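Local atomic coordinates of pseudoalteromonas arctica PAMC 21717 (Pseudoalteromonas arctica, PDB entry 5YL7), a protein that probably cleaves peptide bonds in other proteins as a cold-active, calcium-binding serine protease of the subtilase family, studied for use in laundry detergents. Residues A[1-6]-A[117-122]; A[21-26]-A[329-334]; A[29-34]-A[122-127]; A[45-50]-A[272-277]. All blocks are in the same frame, centred on the assembly; numbering follows the deposited sequence.

Contact 1: residues A[1-6]-A[117-122]; sequences STPNDP and GVAGVA. With CA (calcium ion), chain C.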
loop_
_atom_site.group_PDB
_atom_site.type_symbol
_atom_site.label_atom_id
_atom_site.label_comp_id
_atom_site.label_asym_id
_atom_site.label_seq_id
_atom_site.Cartn_x
_atom_site.Cartn_y
_atom_site.Cartn_z
ATOM N N SER A 1 -13.442 -17.758 -6.191
ATOM C CA SER A 1 -13.725 -17.286 -7.505
ATOM C C SER A 1 -12.558 -16.739 -8.199
ATOM O O SER A 1 -11.612 -16.281 -7.504
ATOM C CB SER A 1 -14.790 -16.237 -7.466
ATOM O OG SER A 1 -14.489 -15.181 -6.601
ATOM N N THR A 2 -12.473 -16.739 -9.493
ATOM C CA THR A 2 -11.375 -16.243 -10.293
ATOM C C THR A 2 -11.941 -15.164 -11.152
ATOM O O THR A 2 -12.864 -15.416 -11.925
ATOM C CB THR A 2 -10.764 -17.356 -11.229
ATOM O OG1 THR A 2 -10.255 -18.409 -10.363
ATOM C CG2 THR A 2 -9.670 -16.844 -12.043
ATOM N N PRO A 3 -11.455 -13.935 -11.116
ATOM C CA PRO A 3 -11.975 -12.946 -12.007
ATOM C C PRO A 3 -11.601 -13.099 -13.452
ATOM O O PRO A 3 -10.689 -13.781 -13.757
ATOM C CB PRO A 3 -11.505 -11.667 -11.401
ATOM C CG PRO A 3 -10.269 -12.007 -10.776
ATOM C CD PRO A 3 -10.401 -13.431 -10.221
ATOM N N ASN A 4 -12.326 -12.346 -14.257
ATOM C CA ASN A 4 -12.125 -12.425 -15.672
ATOM C C ASN A 4 -11.120 -11.485 -16.324
ATOM O O ASN A 4 -10.804 -11.489 -17.481
ATOM C CB ASN A 4 -13.496 -12.254 -16.392
ATOM C CG ASN A 4 -13.959 -10.867 -16.433
ATOM O OD1 ASN A 4 -13.282 -9.880 -16.104
ATOM N ND2 ASN A 4 -15.132 -10.676 -17.077
ATOM N N ASP A 5 -10.408 -10.732 -15.429
ATOM C CA ASP A 5 -9.476 -9.770 -15.953
ATOM C C ASP A 5 -8.338 -10.453 -16.721
ATOM O O ASP A 5 -7.757 -11.388 -16.180
ATOM C CB ASP A 5 -8.961 -8.896 -14.781
ATOM C CG ASP A 5 -10.092 -8.295 -14.000
ATOM O OD1 ASP A 5 -10.713 -9.039 -13.237
ATOM O OD2 ASP A 5 -10.454 -7.114 -14.171
ATOM N N PRO A 6 -7.976 -9.945 -17.904
ATOM C CA PRO A 6 -7.085 -10.713 -18.749
ATOM C C PRO A 6 -5.678 -10.801 -18.221
ATOM O O PRO A 6 -4.934 -11.704 -18.587
ATOM C CB PRO A 6 -7.132 -9.977 -20.080
ATOM C CG PRO A 6 -7.661 -8.576 -19.680
ATOM C CD PRO A 6 -8.618 -8.797 -18.603
ATOM N N GLY A 117 -7.482 -5.366 -18.110
ATOM C CA GLY A 117 -6.356 -5.101 -17.176
ATOM C C GLY A 117 -6.276 -6.163 -16.121
ATOM O O GLY A 117 -6.290 -7.386 -16.337
ATOM N N VAL A 118 -6.090 -5.681 -14.882
ATOM C CA VAL A 118 -5.780 -6.417 -13.674
ATOM C C VAL A 118 -6.897 -6.570 -12.682
ATOM O O VAL A 118 -8.002 -5.946 -12.908
ATOM C CB VAL A 118 -4.515 -5.761 -12.976
ATOM C CG1 VAL A 118 -3.281 -5.846 -13.843
ATOM C CG2 VAL A 118 -4.821 -4.332 -12.625
ATOM N N ALA A 119 -6.652 -7.300 -11.589
ATOM C CA ALA A 119 -7.526 -7.341 -10.472
ATOM C C ALA A 119 -6.904 -6.676 -9.255
ATOM O O ALA A 119 -5.690 -6.416 -9.240
ATOM C CB ALA A 119 -7.901 -8.791 -10.172
ATOM N N GLY A 120 -7.754 -6.366 -8.295
ATOM C CA GLY A 120 -7.330 -5.789 -7.023
ATOM C C GLY A 120 -7.625 -6.751 -5.915
ATOM O O GLY A 120 -8.501 -7.623 -5.978
ATOM N N VAL A 121 -6.916 -6.642 -4.763
ATOM C CA VAL A 121 -7.108 -7.547 -3.639
ATOM C C VAL A 121 -8.452 -7.357 -3.010
ATOM O O VAL A 121 -9.134 -8.345 -2.683
ATOM C CB VAL A 121 -5.965 -7.313 -2.623
ATOM C CG1 VAL A 121 -6.210 -8.107 -1.361
ATOM C CG2 VAL A 121 -4.623 -7.692 -3.244
ATOM N N ALA A 122 -8.825 -6.120 -2.730
ATOM C CA ALA A 122 -10.110 -5.769 -2.122
ATOM C C ALA A 122 -10.890 -4.985 -3.144
ATOM O O ALA A 122 -11.171 -3.805 -2.989
ATOM C CB ALA A 122 -9.947 -5.021 -0.826
HETATM CA CA CA C . -9.621 -4.913 -14.275
#
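One oxygen of the Asp5 carboxylate and the backbone carbonyl of Val118 grip the same calcium ion, with OD2 of Asp5 2.4 Å from the metal. Val118 O sits equally near, so the calcium bridges the N-terminal tail and the loop 117-122. The two oxygens are pressed together as a result: Asp5 OD2 and Val118 O lie 3.0 Å apart, with no proton between them, and it is the cation that makes such closeness tolerable. Asp5 carries its CG beside the backbone N and anti to the carbonyl carbon (chi1 -53°). Its other oxygen, OD1, is turned off the metal; it finds its strongest polar partner in Asn113, which would steady the carboxylate.

Around this site the fit is made by plain packing, for no hydrogen bond joins the two segments. Asp5 CB rests on the carbonyl of Gly117, 3.4 Å from its O, and the Pro6 ring touches the same glycine, with CG 3.6 Å from Gly117 N. Farther along, Pro3 CG meets Ala119 CB at 4.0 Å. The touching parts run roughly antiparallel, their directions 155° apart.

Asp49, Val111, Asn114 and Glu116 complete the sevenfold shell, Asp49 with both its carboxylate oxygens. The grouping resembles the high-affinity calcium site of subtilisins, which likewise ties the N-terminal segment to a loop. With no direct bond between the segments, their polar attachment here runs through the ion, and losing calcium would probably leave the Asp5 carboxylate facing the partly negative carbonyl oxygen of Val118 with nothing to offset their repulsion.

Contact 2: residues A[21-26]-A[329-334]; sequences LNLPTA and VDAAAA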
loop_
_atom_site.group_PDB
_atom_site.type_symbol
_atom_site.label_atom_id
_atom_site.label_comp_id
_atom_site.label_asym_id
_atom_site.label_seq_id
_atom_site.Cartn_x
_atom_site.Cartn_y
_atom_site.Cartn_z
ATOM N N LEU A 21 -1.150 -14.845 -2.339
ATOM C CA LEU A 21 -1.956 -14.422 -1.214
ATOM C C LEU A 21 -3.172 -15.291 -0.900
ATOM O O LEU A 21 -3.932 -14.999 0.013
ATOM C CB LEU A 21 -2.393 -12.969 -1.402
ATOM C CG LEU A 21 -2.528 -12.109 -0.169
ATOM C CD1 LEU A 21 -1.207 -11.779 0.487
ATOM C CD2 LEU A 21 -3.331 -10.869 -0.505
ATOM N N ASN A 22 -3.426 -16.326 -1.727
ATOM C CA ASN A 22 -4.547 -17.246 -1.545
ATOM C C ASN A 22 -5.872 -16.506 -1.594
ATOM O O ASN A 22 -6.740 -16.755 -0.765
ATOM C CB ASN A 22 -4.384 -18.069 -0.242
ATOM C CG ASN A 22 -5.163 -19.354 -0.259
ATOM O OD1 ASN A 22 -5.426 -19.921 -1.340
ATOM N ND2 ASN A 22 -5.550 -19.800 0.923
ATOM N N LEU A 23 -6.005 -15.654 -2.615
ATOM C CA LEU A 23 -7.204 -14.806 -2.782
ATOM C C LEU A 23 -8.439 -15.513 -3.366
ATOM O O LEU A 23 -9.539 -15.190 -2.908
ATOM C CB LEU A 23 -6.855 -13.594 -3.551
ATOM C CG LEU A 23 -6.210 -12.508 -2.679
ATOM C CD1 LEU A 23 -5.437 -11.513 -3.542
ATOM C CD2 LEU A 23 -7.266 -11.800 -1.803
ATOM N N PRO A 24 -8.317 -16.406 -4.371
ATOM C CA PRO A 24 -9.588 -16.881 -4.964
ATOM C C PRO A 24 -10.556 -17.452 -3.976
ATOM O O PRO A 24 -11.801 -17.106 -4.076
ATOM C CB PRO A 24 -9.051 -17.914 -5.980
ATOM C CG PRO A 24 -7.755 -17.326 -6.472
ATOM C CD PRO A 24 -7.144 -16.784 -5.166
ATOM N N THR A 25 -10.163 -18.234 -3.025
ATOM C CA THR A 25 -11.038 -18.740 -2.048
ATOM C C THR A 25 -11.593 -17.683 -1.119
ATOM O O THR A 25 -12.746 -17.646 -0.680
ATOM C CB THR A 25 -10.359 -19.898 -1.195
ATOM O OG1 THR A 25 -10.175 -20.936 -2.156
ATOM C CG2 THR A 25 -11.277 -20.304 -0.017
ATOM N N ALA A 26 -10.716 -16.667 -0.763
ATOM C CA ALA A 26 -11.213 -15.574 0.039
ATOM C C ALA A 26 -12.361 -14.816 -0.612
ATOM O O ALA A 26 -13.320 -14.445 0.078
ATOM C CB ALA A 26 -10.043 -14.623 0.353
ATOM N N VAL A 329 0.760 -13.807 4.674
ATOM C CA VAL A 329 -0.695 -13.579 4.801
ATOM C C VAL A 329 -1.479 -14.514 3.868
ATOM O O VAL A 329 -1.107 -14.639 2.706
ATOM C CB VAL A 329 -1.010 -12.072 4.549
ATOM C CG1 VAL A 329 -2.512 -11.844 4.366
ATOM C CG2 VAL A 329 -0.441 -11.261 5.664
ATOM N N ASP A 330 -2.493 -15.103 4.481
ATOM C CA ASP A 330 -3.353 -16.049 3.764
ATOM C C ASP A 330 -4.733 -15.477 3.791
ATOM O O ASP A 330 -5.397 -15.465 4.791
ATOM C CB ASP A 330 -3.261 -17.424 4.465
ATOM C CG ASP A 330 -4.168 -18.451 3.909
ATOM O OD1 ASP A 330 -5.138 -18.136 3.181
ATOM O OD2 ASP A 330 -3.959 -19.683 4.222
ATOM N N ALA A 331 -5.105 -14.910 2.629
ATOM C CA ALA A 331 -6.391 -14.166 2.605
ATOM C C ALA A 331 -7.552 -15.058 2.995
ATOM O O ALA A 331 -8.468 -14.614 3.678
ATOM C CB ALA A 331 -6.626 -13.600 1.245
ATOM N N ALA A 332 -7.576 -16.253 2.456
ATOM C CA ALA A 332 -8.724 -17.178 2.754
ATOM C C ALA A 332 -8.852 -17.494 4.208
ATOM O O ALA A 332 -9.951 -17.416 4.812
ATOM C CB ALA A 332 -8.616 -18.426 1.940
ATOM N N ALA A 333 -7.685 -17.785 4.851
ATOM C CA ALA A 333 -7.711 -18.093 6.267
ATOM C C ALA A 333 -8.086 -16.914 7.137
ATOM O O ALA A 333 -8.756 -17.013 8.142
ATOM C CB ALA A 333 -6.382 -18.698 6.705
ATOM N N ALA A 334 -7.605 -15.701 6.761
ATOM C CA ALA A 334 -7.950 -14.518 7.443
ATOM C C ALA A 334 -9.461 -14.210 7.390
ATOM O O ALA A 334 -10.029 -13.865 8.387
ATOM C CB ALA A 334 -7.123 -13.313 6.880
#
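Leu21 O accepts from the backbone N of Ala331 at 2.9 Å, and the tight part of the contact is built round this bond. Ala331 points its methyl at the other segment, where CB lies 3.6 Å from Leu23 CD2 and 3.7 Å from Ala26 CB. The small side chains let the two backbones come close: the CA atoms of Ala26 and Ala332 are just 4.0 Å apart. Leu21 lies side by side with Val329, its CD1 4.1 Å from Val329 CB.

The other side is partly exposed and polar. Asn22 ND2 donates to Asp330 OD1 at 2.8 Å in a nearly straight bond, with OD1 in the plane of the amide. Asp330, its CG anti to the backbone N (chi1 175°), is the N-cap of the helix 331-338, and the same OD1 accepts from Ala333 N; the two donors reach it from opposite faces of the carboxylate. An alanine at Asp330 would probably leave Asn22 ND2 and Ala333 N, the capped amide of the first turn, without this acceptor. The looser element here is the weak bond from Ala332 N to Asn22 O; exposed Thr25 sets CG2 against Ala332 CB.

Thus the start of helix 331-338 leans on the start of helix 23-27. Beneath the apolar side, Val290 of helix 280-297 touches Leu21 and Ala331, while Pro245 and Val242 of strand 242-245 pack against Leu21 and Val329 respectively.

Contact 3: residues A[29-34]-A[122-127]; sequences TATGSG and AYNAKV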
loop_
_atom_site.group_PDB
_atom_site.type_symbol
_atom_site.label_atom_id
_atom_site.label_comp_id
_atom_site.label_asym_id
_atom_site.label_seq_id
_atom_site.Cartn_x
_atom_site.Cartn_y
_atom_site.Cartn_z
ATOM N N THR A 29 -16.141 -15.256 -0.160
ATOM C CA THR A 29 -16.785 -14.775 1.054
ATOM C C THR A 29 -16.698 -13.254 1.195
ATOM O O THR A 29 -17.530 -12.582 1.794
ATOM C CB THR A 29 -15.986 -15.446 2.343
ATOM O OG1 THR A 29 -16.227 -16.884 2.253
ATOM C CG2 THR A 29 -16.533 -15.015 3.575
ATOM N N ALA A 30 -15.525 -12.637 0.798
ATOM C CA ALA A 30 -15.330 -11.191 1.054
ATOM C C ALA A 30 -14.538 -10.632 -0.101
ATOM O O ALA A 30 -13.556 -11.208 -0.567
ATOM C CB ALA A 30 -14.560 -10.984 2.356
ATOM N N THR A 31 -14.874 -9.401 -0.429
ATOM C CA THR A 31 -14.230 -8.617 -1.517
ATOM C C THR A 31 -13.920 -7.159 -1.106
ATOM O O THR A 31 -13.411 -6.387 -1.940
ATOM C CB THR A 31 -15.091 -8.619 -2.768
ATOM O OG1 THR A 31 -16.386 -8.069 -2.421
ATOM C CG2 THR A 31 -15.220 -10.042 -3.307
ATOM N N GLY A 32 -14.241 -6.795 0.098
ATOM C CA GLY A 32 -14.076 -5.413 0.558
ATOM C C GLY A 32 -15.206 -4.516 0.432
ATOM O O GLY A 32 -15.109 -3.329 0.702
ATOM N N SER A 33 -16.390 -5.063 0.054
ATOM C CA SER A 33 -17.604 -4.170 -0.098
ATOM C C SER A 33 -17.879 -3.378 1.157
ATOM O O SER A 33 -17.885 -3.918 2.250
ATOM C CB SER A 33 -18.820 -5.044 -0.277
ATOM O OG SER A 33 -18.722 -5.830 -1.407
ATOM N N GLY A 34 -18.041 -2.043 0.997
ATOM C CA GLY A 34 -18.365 -1.182 2.087
ATOM C C GLY A 34 -17.155 -0.657 2.877
ATOM O O GLY A 34 -17.359 0.111 3.826
ATOM N N ALA A 122 -8.825 -6.120 -2.730
ATOM C CA ALA A 122 -10.110 -5.769 -2.122
ATOM C C ALA A 122 -10.890 -4.985 -3.144
ATOM O O ALA A 122 -11.171 -3.805 -2.989
ATOM C CB ALA A 122 -9.947 -5.021 -0.826
ATOM N N TYR A 123 -11.329 -5.683 -4.220
ATOM C CA TYR A 123 -11.795 -5.033 -5.423
ATOM C C TYR A 123 -13.192 -4.410 -5.301
ATOM O O TYR A 123 -13.548 -3.606 -6.216
ATOM C CB TYR A 123 -11.689 -5.940 -6.630
ATOM C CG TYR A 123 -12.416 -7.244 -6.533
ATOM C CD1 TYR A 123 -13.803 -7.324 -6.726
ATOM C CD2 TYR A 123 -11.772 -8.400 -6.324
ATOM C CE1 TYR A 123 -14.473 -8.547 -6.743
ATOM C CE2 TYR A 123 -12.407 -9.622 -6.299
ATOM C CZ TYR A 123 -13.749 -9.660 -6.554
ATOM O OH TYR A 123 -14.371 -10.923 -6.634
ATOM N N ASN A 124 -13.915 -4.689 -4.238
ATOM C CA ASN A 124 -15.196 -3.946 -3.980
ATOM C C ASN A 124 -15.071 -2.926 -2.873
ATOM O O ASN A 124 -16.028 -2.279 -2.536
ATOM C CB ASN A 124 -16.331 -4.929 -3.717
ATOM C CG ASN A 124 -16.844 -5.592 -4.957
ATOM O OD1 ASN A 124 -16.843 -5.046 -6.036
ATOM N ND2 ASN A 124 -17.143 -6.872 -4.813
ATOM N N ALA A 125 -13.820 -2.711 -2.355
ATOM C CA ALA A 125 -13.550 -1.581 -1.484
ATOM C C ALA A 125 -13.433 -0.350 -2.329
ATOM O O ALA A 125 -13.388 -0.378 -3.553
ATOM C CB ALA A 125 -12.295 -1.834 -0.668
ATOM N N LYS A 126 -13.235 0.795 -1.681
ATOM C CA LYS A 126 -12.913 2.036 -2.321
ATOM C C LYS A 126 -11.656 2.642 -1.709
ATOM O O LYS A 126 -11.390 2.403 -0.473
ATOM C CB LYS A 126 -14.023 3.063 -2.176
ATOM C CG LYS A 126 -15.307 2.623 -2.762
ATOM C CD LYS A 126 -15.269 2.632 -4.257
ATOM C CE LYS A 126 -16.705 2.860 -4.867
ATOM N NZ LYS A 126 -17.518 1.679 -4.665
ATOM N N VAL A 127 -10.883 3.342 -2.515
ATOM C CA VAL A 127 -9.621 3.955 -2.088
ATOM C C VAL A 127 -9.777 5.459 -1.983
ATOM O O VAL A 127 -10.255 6.110 -2.931
ATOM C CB VAL A 127 -8.502 3.617 -3.013
ATOM C CG1 VAL A 127 -7.246 4.499 -2.828
ATOM C CG2 VAL A 127 -8.112 2.166 -2.875
HETATM O O HOH W 1 -17.515 -0.401 -1.358
#
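Thr31 and Asn124 hold each other twice. The backbone N of Asn124 donates to Thr31 O at 2.9 Å, and its side-chain ND2 donates to Thr31 OG1 at 2.8 Å, the hydroxyl lying close to the amide plane. Thr31 also serves the neighbouring Tyr123: its CB sits over one face of the ring, toward the rim, in a CH-pi contact 4.3 Å from the centroid, and CG2 comes 3.5 Å from Tyr123 OH. The threonine torsion explains the split, for OG1 stands between the backbone N and the carbonyl carbon (chi1 58°) while CG2 is anti to that carbon. An alanine in place of Thr31 would probably leave ND2 of Asn124 without this acceptor and the outer end of the tyrosine ring less covered.

The next shell fixes these groups. A type I turn from Ala122 to Ala125 presents Asn124, and Gly32 fits against it; a beta carbon there would fall about 3.0 Å from both Ala122 CB and Ala125 CB. One water bridges the far end, accepting from Gly34 N and donating to Asn124 O.

Outside the segments, Gln296 of helix 280-297 accepts from the backbone N of Thr31 and of Gly32, and Trp27 meets the Tyr123 ring edge-to-face. With both backbone and side chain of Asn124 bonded to one residue, the turn leading into strand 126-131 is probably restrained from turning against the loop that precedes strand 36-41.

Contact 4: residues A[45-50]-A[272-277]; sequences RPHADL and DSYGYS. With CA (calcium ion), chain C.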
loop_
_atom_site.group_PDB
_atom_site.type_symbol
_atom_site.label_atom_id
_atom_site.label_comp_id
_atom_site.label_asym_id
_atom_site.label_seq_id
_atom_site.Cartn_x
_atom_site.Cartn_y
_atom_site.Cartn_z
ATOM N N ARG A 45 -3.179 8.472 -10.763
ATOM C CA ARG A 45 -3.796 8.891 -12.024
ATOM C C ARG A 45 -5.079 8.163 -12.177
ATOM O O ARG A 45 -5.259 7.016 -11.680
ATOM C CB ARG A 45 -2.881 8.606 -13.200
ATOM C CG ARG A 45 -1.570 9.328 -13.206
ATOM C CD ARG A 45 -1.638 10.792 -12.970
ATOM N NE ARG A 45 -2.612 11.462 -13.835
ATOM C CZ ARG A 45 -2.971 12.747 -13.665
ATOM N NH1 ARG A 45 -3.950 13.228 -14.410
ATOM N NH2 ARG A 45 -2.390 13.471 -12.772
ATOM N N PRO A 46 -6.080 8.747 -12.851
ATOM C CA PRO A 46 -7.419 8.146 -12.994
ATOM C C PRO A 46 -7.460 7.046 -14.048
ATOM O O PRO A 46 -8.241 7.070 -15.029
ATOM C CB PRO A 46 -8.293 9.365 -13.361
ATOM C CG PRO A 46 -7.367 10.121 -14.233
ATOM C CD PRO A 46 -6.039 10.090 -13.499
ATOM N N HIS A 47 -6.662 6.041 -13.825
ATOM C CA HIS A 47 -6.498 4.904 -14.757
ATOM C C HIS A 47 -7.868 4.309 -14.995
ATOM O O HIS A 47 -8.666 4.111 -14.061
ATOM C CB HIS A 47 -5.506 3.909 -14.106
ATOM C CG HIS A 47 -5.066 2.802 -15.007
ATOM N ND1 HIS A 47 -5.920 1.864 -15.550
ATOM C CD2 HIS A 47 -3.803 2.459 -15.321
ATOM C CE1 HIS A 47 -5.155 0.992 -16.211
ATOM N NE2 HIS A 47 -3.870 1.333 -16.077
ATOM N N ALA A 48 -8.112 3.938 -16.224
ATOM C CA ALA A 48 -9.374 3.287 -16.584
ATOM C C ALA A 48 -9.748 2.074 -15.803
ATOM O O ALA A 48 -10.907 1.719 -15.602
ATOM C CB ALA A 48 -9.392 2.904 -18.079
ATOM N N ASP A 49 -8.680 1.350 -15.292
ATOM C CA ASP A 49 -8.895 0.135 -14.500
ATOM C C ASP A 49 -8.850 0.341 -12.985
ATOM O O ASP A 49 -8.701 -0.566 -12.220
ATOM C CB ASP A 49 -7.936 -0.996 -14.892
ATOM C CG ASP A 49 -8.474 -2.370 -14.743
ATOM O OD1 ASP A 49 -9.711 -2.559 -14.907
ATOM O OD2 ASP A 49 -7.673 -3.323 -14.451
ATOM N N LEU A 50 -8.949 1.635 -12.605
ATOM C CA LEU A 50 -8.874 2.023 -11.160
ATOM C C LEU A 50 -9.947 3.035 -10.786
ATOM O O LEU A 50 -10.454 3.003 -9.658
ATOM C CB LEU A 50 -7.456 2.625 -10.919
ATOM C CG LEU A 50 -7.168 3.051 -9.482
ATOM C CD1 LEU A 50 -7.312 1.868 -8.510
ATOM C CD2 LEU A 50 -5.817 3.702 -9.436
ATOM N N ASP A 272 -2.430 5.403 -19.794
ATOM C CA ASP A 272 -2.555 4.312 -18.838
ATOM C C ASP A 272 -1.650 3.162 -19.304
ATOM O O ASP A 272 -1.620 2.816 -20.491
ATOM C CB ASP A 272 -3.954 3.849 -18.691
ATOM C CG ASP A 272 -4.916 4.873 -18.063
ATOM O OD1 ASP A 272 -4.437 5.758 -17.332
ATOM O OD2 ASP A 272 -6.150 4.628 -18.185
ATOM N N SER A 273 -1.078 2.430 -18.336
ATOM C CA SER A 273 -0.369 1.181 -18.632
ATOM C C SER A 273 -0.538 0.227 -17.482
ATOM O O SER A 273 -1.199 0.540 -16.455
ATOM C CB SER A 273 1.052 1.524 -18.949
ATOM O OG SER A 273 1.716 2.018 -17.796
ATOM N N TYR A 274 0.080 -0.938 -17.591
ATOM C CA TYR A 274 0.235 -1.902 -16.512
ATOM C C TYR A 274 1.642 -2.202 -16.345
ATOM O O TYR A 274 2.369 -2.326 -17.371
ATOM C CB TYR A 274 -0.567 -3.173 -16.751
ATOM C CG TYR A 274 -2.025 -2.921 -16.986
ATOM C CD1 TYR A 274 -2.933 -2.683 -15.960
ATOM C CD2 TYR A 274 -2.549 -2.834 -18.314
ATOM C CE1 TYR A 274 -4.239 -2.323 -16.205
ATOM C CE2 TYR A 274 -3.850 -2.432 -18.508
ATOM C CZ TYR A 274 -4.699 -2.267 -17.459
ATOM O OH TYR A 274 -6.016 -1.899 -17.626
ATOM N N GLY A 275 2.192 -2.275 -15.159
ATOM C CA GLY A 275 3.594 -2.487 -14.965
ATOM C C GLY A 275 3.903 -3.310 -13.741
ATOM O O GLY A 275 3.127 -3.413 -12.796
ATOM N N TYR A 276 5.058 -4.019 -13.851
ATOM C CA TYR A 276 5.573 -4.830 -12.764
ATOM C C TYR A 276 6.579 -4.067 -11.962
ATOM O O TYR A 276 7.526 -3.548 -12.493
ATOM C CB TYR A 276 6.263 -6.133 -13.292
ATOM C CG TYR A 276 5.437 -7.065 -14.069
ATOM C CD1 TYR A 276 4.672 -8.077 -13.488
ATOM C CD2 TYR A 276 5.449 -7.002 -15.465
ATOM C CE1 TYR A 276 3.928 -8.975 -14.261
ATOM C CE2 TYR A 276 4.704 -7.911 -16.225
ATOM C CZ TYR A 276 4.011 -8.850 -15.623
ATOM O OH TYR A 276 3.233 -9.794 -16.341
ATOM N N SER A 277 6.344 -3.996 -10.630
ATOM C CA SER A 277 7.212 -3.276 -9.716
ATOM C C SER A 277 7.585 -4.196 -8.583
ATOM O O SER A 277 7.031 -5.284 -8.441
ATOM C CB SER A 277 6.547 -2.036 -9.176
ATOM O OG SER A 277 6.451 -1.004 -10.196
HETATM CA CA CA C . -9.621 -4.913 -14.275
HETATM O O HOH W 2 -7.586 7.017 -17.902
#
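Two direct hydrogen bonds join His47 and Ala48 to the strand 272-277. His47 NE2 donates to Ser273 O at 2.8 Å, approaching from above the carbonyl plane though the oxygen lies in the plane of the imidazole. Ala48 N donates to Asp272 OD2 at 2.9 Å, nearly straight at 173°. That carboxylate oxygen also accepts a hydrogen bond from a water, which donates a second one to Pro46 O. Within the loop, Asp49 N donates to His47 ND1 at 2.8 Å. With one ring nitrogen donating and the other accepting, the imidazole is fixed against flipping and is probably neutral.

Flat groups make the second kind of contact. With CG anti to the backbone N, His47 carries its ring toward the strand. The Asp272 carboxylate stacks over this ring, their planes 5° apart, and Asp272 CB lies above the same ring in a CH-pi contact. The Tyr274 ring meets the imidazole obliquely, with planes at 58°, and sets its hydroxyl at the edge of His47, where OH is 3.3 Å from CE1.

Metal binding is the third. Asp49 chelates calcium with OD1 and OD2, while its CB leans on Tyr274 OH at 3.5 Å.

His47-Ala48-Asp49-Leu50 follows the His-x-Asp-Leu pattern that comes after the catalytic-aspartate strand in many subtilases. Here it sets the calcium-binding Asp49 beside the antiparallel pair of strands 258-263 and 272-277.

How the contacts relate
From the N terminus, contact 1 closes a loop of 110 residues between the tail and the loop after helix 100-109. Contact 2 spans almost the whole chain, bringing helix 23-27 to the C-terminal helix 331-338, and contacts 3 and 4 nest inside it. Contact 3 closes 87 residues, joining the loop before strand 36-41 to the turn into strand 126-131; contact 4 closes 221, joining the loop after strand 36-41 to strand 272-277. Contact 1 crosses the other three, and contacts 3 and 4 cross each other. Contacts 1 and 3 share Ala122. Contacts 1 and 4 meet at one calcium ion, and Val121 packs on Leu21 and Leu23, joining contact 1 to contact 2.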